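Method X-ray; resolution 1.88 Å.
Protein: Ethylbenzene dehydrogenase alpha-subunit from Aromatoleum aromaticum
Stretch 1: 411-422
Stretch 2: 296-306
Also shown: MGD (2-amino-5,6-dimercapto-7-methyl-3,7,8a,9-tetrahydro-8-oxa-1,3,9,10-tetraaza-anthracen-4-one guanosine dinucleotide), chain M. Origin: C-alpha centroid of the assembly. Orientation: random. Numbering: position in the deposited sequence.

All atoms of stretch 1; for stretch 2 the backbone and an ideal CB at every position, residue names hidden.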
# COMPACT_ATOMS: atom_id res chain seq x y z
N ASP A 411 -8.74 -14.22 37.69
CA ASP A 411 -8.25 -15.13 36.67
C ASP A 411 -7.33 -14.40 35.68
O ASP A 411 -6.80 -15.03 34.78
CB ASP A 411 -9.46 -15.81 35.97
CG ASP A 411 -10.21 -16.78 36.91
OD1 ASP A 411 -9.59 -17.29 37.88
OD2 ASP A 411 -11.42 -17.01 36.70
N TYR A 412 -7.13 -13.08 35.87
CA TYR A 412 -6.38 -12.23 34.96
C TYR A 412 -5.36 -11.40 35.73
O TYR A 412 -5.06 -10.28 35.38
CB TYR A 412 -7.32 -11.33 34.13
CG TYR A 412 -8.24 -12.13 33.26
CD1 TYR A 412 -7.83 -12.56 32.00
CD2 TYR A 412 -9.51 -12.52 33.71
CE1 TYR A 412 -8.64 -13.37 31.21
CE2 TYR A 412 -10.35 -13.30 32.91
CZ TYR A 412 -9.90 -13.71 31.66
OH TYR A 412 -10.69 -14.52 30.88
N THR A 413 -4.81 -11.96 36.80
CA THR A 413 -3.64 -11.36 37.40
C THR A 413 -2.58 -11.36 36.28
O THR A 413 -2.69 -12.10 35.30
CB THR A 413 -3.15 -12.18 38.61
OG1 THR A 413 -2.75 -13.49 38.15
CG2 THR A 413 -4.29 -12.29 39.67
N PRO A 414 -1.59 -10.50 36.38
CA PRO A 414 -0.60 -10.49 35.30
C PRO A 414 0.05 -11.83 34.99
O PRO A 414 0.28 -12.14 33.84
CB PRO A 414 0.43 -9.48 35.80
CG PRO A 414 -0.33 -8.58 36.68
CD PRO A 414 -1.31 -9.47 37.39
N GLU A 415 0.37 -12.60 36.01
CA GLU A 415 0.88 -13.93 35.83
C GLU A 415 -0.10 -14.77 35.03
O GLU A 415 0.27 -15.43 34.07
CB GLU A 415 1.13 -14.58 37.20
CG GLU A 415 2.26 -13.94 38.00
CD GLU A 415 1.89 -12.61 38.69
OE1 GLU A 415 0.69 -12.24 38.78
OE2 GLU A 415 2.84 -11.94 39.16
N LYS A 416 -1.37 -14.75 35.41
CA LYS A 416 -2.37 -15.55 34.70
C LYS A 416 -2.69 -15.03 33.31
O LYS A 416 -2.79 -15.81 32.36
CB LYS A 416 -3.63 -15.63 35.54
CG LYS A 416 -3.39 -16.38 36.79
CD LYS A 416 -4.66 -16.49 37.61
CE LYS A 416 -4.38 -17.04 39.00
NZ LYS A 416 -5.66 -17.13 39.79
N ALA A 417 -2.79 -13.70 33.16
CA ALA A 417 -3.08 -13.09 31.88
C ALA A 417 -1.91 -13.39 30.94
O ALA A 417 -2.12 -13.72 29.78
CB ALA A 417 -3.25 -11.60 32.04
N SER A 418 -0.69 -13.29 31.46
CA SER A 418 0.51 -13.63 30.68
C SER A 418 0.47 -15.07 30.14
O SER A 418 0.83 -15.31 29.00
CB SER A 418 1.76 -13.45 31.53
OG SER A 418 2.89 -13.94 30.85
N ALA A 419 0.03 -16.01 30.95
CA ALA A 419 -0.10 -17.40 30.50
C ALA A 419 -1.08 -17.47 29.35
O ALA A 419 -0.89 -18.27 28.44
CB ALA A 419 -0.55 -18.30 31.63
N LYS A 420 -2.08 -16.61 29.37
CA LYS A 420 -3.13 -16.65 28.38
C LYS A 420 -2.77 -15.93 27.09
O LYS A 420 -3.18 -16.36 26.03
CB LYS A 420 -4.41 -16.09 28.97
CG LYS A 420 -5.00 -16.93 30.09
CD LYS A 420 -6.17 -16.24 30.75
CE LYS A 420 -6.70 -17.03 31.92
NZ LYS A 420 -6.68 -18.50 31.68
N CYS A 421 -2.03 -14.82 27.15
CA CYS A 421 -1.75 -14.07 25.93
C CYS A 421 -0.29 -14.04 25.49
O CYS A 421 0.03 -13.46 24.44
CB CYS A 421 -2.24 -12.63 26.06
SG CYS A 421 -1.33 -11.61 27.29
N GLY A 422 0.58 -14.64 26.28
CA GLY A 422 1.99 -14.70 25.95
C GLY A 422 2.76 -13.41 26.10
O GLY A 422 3.93 -13.34 25.75
N UNK A 296 3.83 -5.48 21.93
CA UNK A 296 3.14 -6.37 22.83
C UNK A 296 2.75 -7.59 21.99
O UNK A 296 1.85 -7.50 21.16
CB UNK A 296 1.93 -5.70 23.48
N UNK A 297 3.48 -8.73 22.16
CA UNK A 297 3.40 -9.85 21.25
C UNK A 297 2.29 -10.80 21.63
O UNK A 297 2.49 -11.97 21.99
CB UNK A 297 4.74 -10.60 21.21
N UNK A 298 1.08 -10.30 21.54
CA UNK A 298 -0.07 -11.19 21.88
C UNK A 298 -0.16 -12.45 21.04
O UNK A 298 0.09 -12.42 19.84
CB UNK A 298 -1.38 -10.42 21.73
N UNK A 299 -0.54 -13.56 21.66
CA UNK A 299 -0.97 -14.70 20.87
C UNK A 299 -2.18 -14.26 20.03
O UNK A 299 -3.02 -13.51 20.52
CB UNK A 299 -1.31 -15.90 21.76
N UNK A 300 -2.25 -14.72 18.78
CA UNK A 300 -3.38 -14.36 17.90
C UNK A 300 -4.68 -14.56 18.67
O UNK A 300 -4.87 -15.61 19.21
CB UNK A 300 -3.38 -15.20 16.62
N UNK A 301 -5.52 -13.53 18.74
CA UNK A 301 -6.83 -13.62 19.36
C UNK A 301 -6.91 -13.52 20.87
O UNK A 301 -7.99 -13.64 21.43
CB UNK A 301 -7.46 -14.95 18.94
N UNK A 302 -5.77 -13.31 21.54
CA UNK A 302 -5.73 -13.30 22.98
C UNK A 302 -5.77 -11.93 23.64
O UNK A 302 -5.53 -11.85 24.86
CB UNK A 302 -4.46 -14.03 23.44
N UNK A 303 -6.00 -10.87 22.85
CA UNK A 303 -5.94 -9.51 23.37
C UNK A 303 -6.77 -9.23 24.62
O UNK A 303 -6.38 -8.40 25.45
CB UNK A 303 -6.38 -8.55 22.27
N UNK A 304 -7.93 -9.87 24.76
CA UNK A 304 -8.76 -9.69 25.96
C UNK A 304 -7.95 -9.95 27.21
O UNK A 304 -8.07 -9.23 28.19
CB UNK A 304 -9.98 -10.62 25.93
N UNK A 305 -7.18 -11.04 27.21
CA UNK A 305 -6.42 -11.40 28.40
C UNK A 305 -5.42 -10.28 28.72
O UNK A 305 -5.13 -9.99 29.88
CB UNK A 305 -5.70 -12.74 28.20
N UNK A 306 -4.83 -9.71 27.69
CA UNK A 306 -3.86 -8.62 27.91
C UNK A 306 -4.57 -7.47 28.59
O UNK A 306 -4.15 -6.97 29.63
CB UNK A 306 -3.22 -8.16 26.60
PB MGD M . -5.43 -4.74 9.20
O1B MGD M . -4.67 -4.45 7.95
O2B MGD M . -6.31 -5.93 9.14
O3B MGD M . -6.30 -3.56 9.76
O3A MGD M . -6.39 -1.69 8.03
PA MGD M . -6.18 -1.95 9.59
O1A MGD M . -4.84 -1.43 9.90
O2A MGD M . -7.30 -1.42 10.34
O5' MGD M . -4.40 -4.95 10.42
C5' MGD M . -3.33 -5.89 10.28
C4' MGD M . -2.69 -6.17 11.64
O4' MGD M . -3.60 -6.88 12.46
C3' MGD M . -1.62 -7.18 11.32
O3' MGD M . -0.41 -6.45 11.09
C2' MGD M . -1.56 -8.03 12.59
O2' MGD M . -0.30 -7.82 13.26
C1' MGD M . -2.73 -7.50 13.43
N9 MGD M . -3.43 -8.64 14.07
C8 MGD M . -3.95 -9.73 13.48
N7 MGD M . -4.55 -10.52 14.38
C5 MGD M . -4.41 -9.88 15.58
C6 MGD M . -4.76 -10.15 16.89
O6 MGD M . -5.34 -11.17 17.28
N1 MGD M . -4.42 -9.20 17.86
C2 MGD M . -3.73 -8.00 17.59
N2 MGD M . -3.43 -7.13 18.62
N3 MGD M . -3.43 -7.75 16.31
C4 MGD M . -3.73 -8.67 15.34
C10 MGD M . -7.55 -2.08 7.39
C11 MGD M . -8.03 -0.93 6.55
O11 MGD M . -7.03 -0.59 5.68
C12 MGD M . -9.36 -1.18 5.82
S12 MGD M . -10.64 -2.16 6.53
C13 MGD M . -9.58 -0.62 4.59
S13 MGD M . -11.09 -0.88 3.78
C14 MGD M . -8.51 0.19 3.92
N15 MGD M . -7.85 -0.72 2.94
C16 MGD M . -6.50 -0.54 2.57
C17 MGD M . -5.90 -1.25 1.57
O17 MGD M . -6.52 -2.13 0.93
N18 MGD M . -4.54 -0.99 1.30
C19 MGD M . -3.81 -0.06 1.97
N19 MGD M . -2.52 0.11 1.64
N20 MGD M . -4.43 0.59 2.97
C21 MGD M . -5.73 0.40 3.25
N22 MGD M . -6.34 1.10 4.29
C23 MGD M . -7.47 0.59 5.01

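Position 296 has phi/psi of -104/104, and nothing of stretch 1 lies within 5.5 Å of its ideal CB. The contact sets no demand, and a beta-branched residue fits such extended angles; it is Val296. At 297, phi is -87°, compatible with proline, and CA-to-CB points sideways, the ideal CB lying 5.4 Å from Gly422 O. Many residues would serve. The deposited one is Pro297, whose ring comes no closer to stretch 1 than 4.5 Å, from Pro297 CG to Gly422 O.

Position 298 also directs its CB sideways, 4.3 Å from Cys421 O. The CA approaches Cys421 O at 3.4 Å in a CA-H...O contact with 143° at the hydrogen. The sideways CB leaves the choice fairly open, so several side chains would suit. Val298 is deposited; its CG2 lies 3.7 Å from N2 of MGD.

At 299 the N donates to Cys421 O at 2.8 Å and 161°, tying this loop to the last turn of the 414-421 helix. The ideal CB points toward stretch 1, 3.9 Å from Cys421 O and 4.7 Å from Lys420 O, but about 7.1 Å from Ala419 O. Reaching that last acceptor takes a long donor: lysine, arginine or perhaps glutamine. The residue is Arg299: NH1 gives Ala419 O a short but weak hydrogen bond, 2.6 Å at only 125°. One guanidinium face is covered by Gly422 N and Cys421 C. A CB on Gly422 would come within 3.1 Å of Arg299 NE, so the bare glycine, whose positive phi of 74° also suits it, leaves room for this packing.

Positions 300 and 301 are the central pair of a type II turn running from 299 to 302. The first points away from stretch 1 and could be many things; it is Val300. The second has phi/psi of 80/2, which favours glycine, and is Gly301, whose N donates to MGD O6 at 2.8 Å.

At 302 the ideal CB faces stretch 1, 3.7 Å from both Cys421 CA and Lys420 O. So close an approach favours a small side chain: alanine, serine or cysteine. Ser302 adopts the p rotamer, its OG donating to Arg299 O at 2.6 Å across the turn and lying 3.2 Å from Cys421 CB.

Position 303 points away from stretch 1, but MGD N1 and N2 offer neighbouring donors, suiting paired acceptors, aspartate or glutamate. Asp303 accepts from MGD N1 through OD1 at 2.8 Å and from MGD N2 through OD2 at 2.6 Å. Position 304 points sideways, with nothing of stretch 1 within 5.5 Å of its ideal CB, leaving the choice open; it is Ala304.

Position 305 is tightly framed, its ideal CB 3.7 Å from Lys420 CB and 4.1 Å from Cys421 CB. Small and apolar is the natural choice: Ala305, whose CB also meets Tyr412 CE1 at 4.2 Å.

At 306 the CB lies sideways, 4.0 Å from Cys421 SG, so various apolar groups suit. Phe306 touches that sulfur through CB at 3.9 Å, while its ring leads away.

Stretch 2 296-306: VPVRVGSDAAF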
# COMPACT_ATOMS: atom_id res chain seq x y z
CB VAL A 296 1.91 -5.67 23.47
CG1 VAL A 296 1.06 -6.68 24.27
CG2 VAL A 296 2.32 -4.42 24.34
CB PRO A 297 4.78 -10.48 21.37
CG PRO A 297 5.16 -10.23 22.76
CD PRO A 297 4.52 -8.94 23.19
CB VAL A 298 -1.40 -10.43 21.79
CG1 VAL A 298 -1.48 -9.37 22.95
CG2 VAL A 298 -1.61 -9.81 20.39
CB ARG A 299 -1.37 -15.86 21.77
CG ARG A 299 -0.18 -16.50 22.43
CD ARG A 299 -0.59 -17.69 23.32
NE ARG A 299 0.50 -17.86 24.27
CZ ARG A 299 0.41 -18.38 25.48
NH1 ARG A 299 -0.74 -18.89 25.92
NH2 ARG A 299 1.51 -18.41 26.26
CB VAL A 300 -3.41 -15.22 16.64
CG1 VAL A 300 -4.61 -14.86 15.82
CG2 VAL A 300 -2.08 -15.04 15.84
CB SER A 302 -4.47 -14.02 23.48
OG SER A 302 -3.30 -13.31 23.13
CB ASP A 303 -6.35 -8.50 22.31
CG ASP A 303 -5.43 -8.50 21.12
OD1 ASP A 303 -5.15 -9.59 20.55
OD2 ASP A 303 -5.03 -7.39 20.70
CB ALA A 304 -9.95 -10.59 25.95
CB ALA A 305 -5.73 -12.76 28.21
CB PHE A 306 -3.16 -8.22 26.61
CG PHE A 306 -2.39 -6.91 26.72
CD1 PHE A 306 -1.13 -6.86 27.32
CD2 PHE A 306 -2.94 -5.74 26.26
CE1 PHE A 306 -0.47 -5.64 27.45
CE2 PHE A 306 -2.29 -4.55 26.40
CZ PHE A 306 -1.04 -4.50 26.99
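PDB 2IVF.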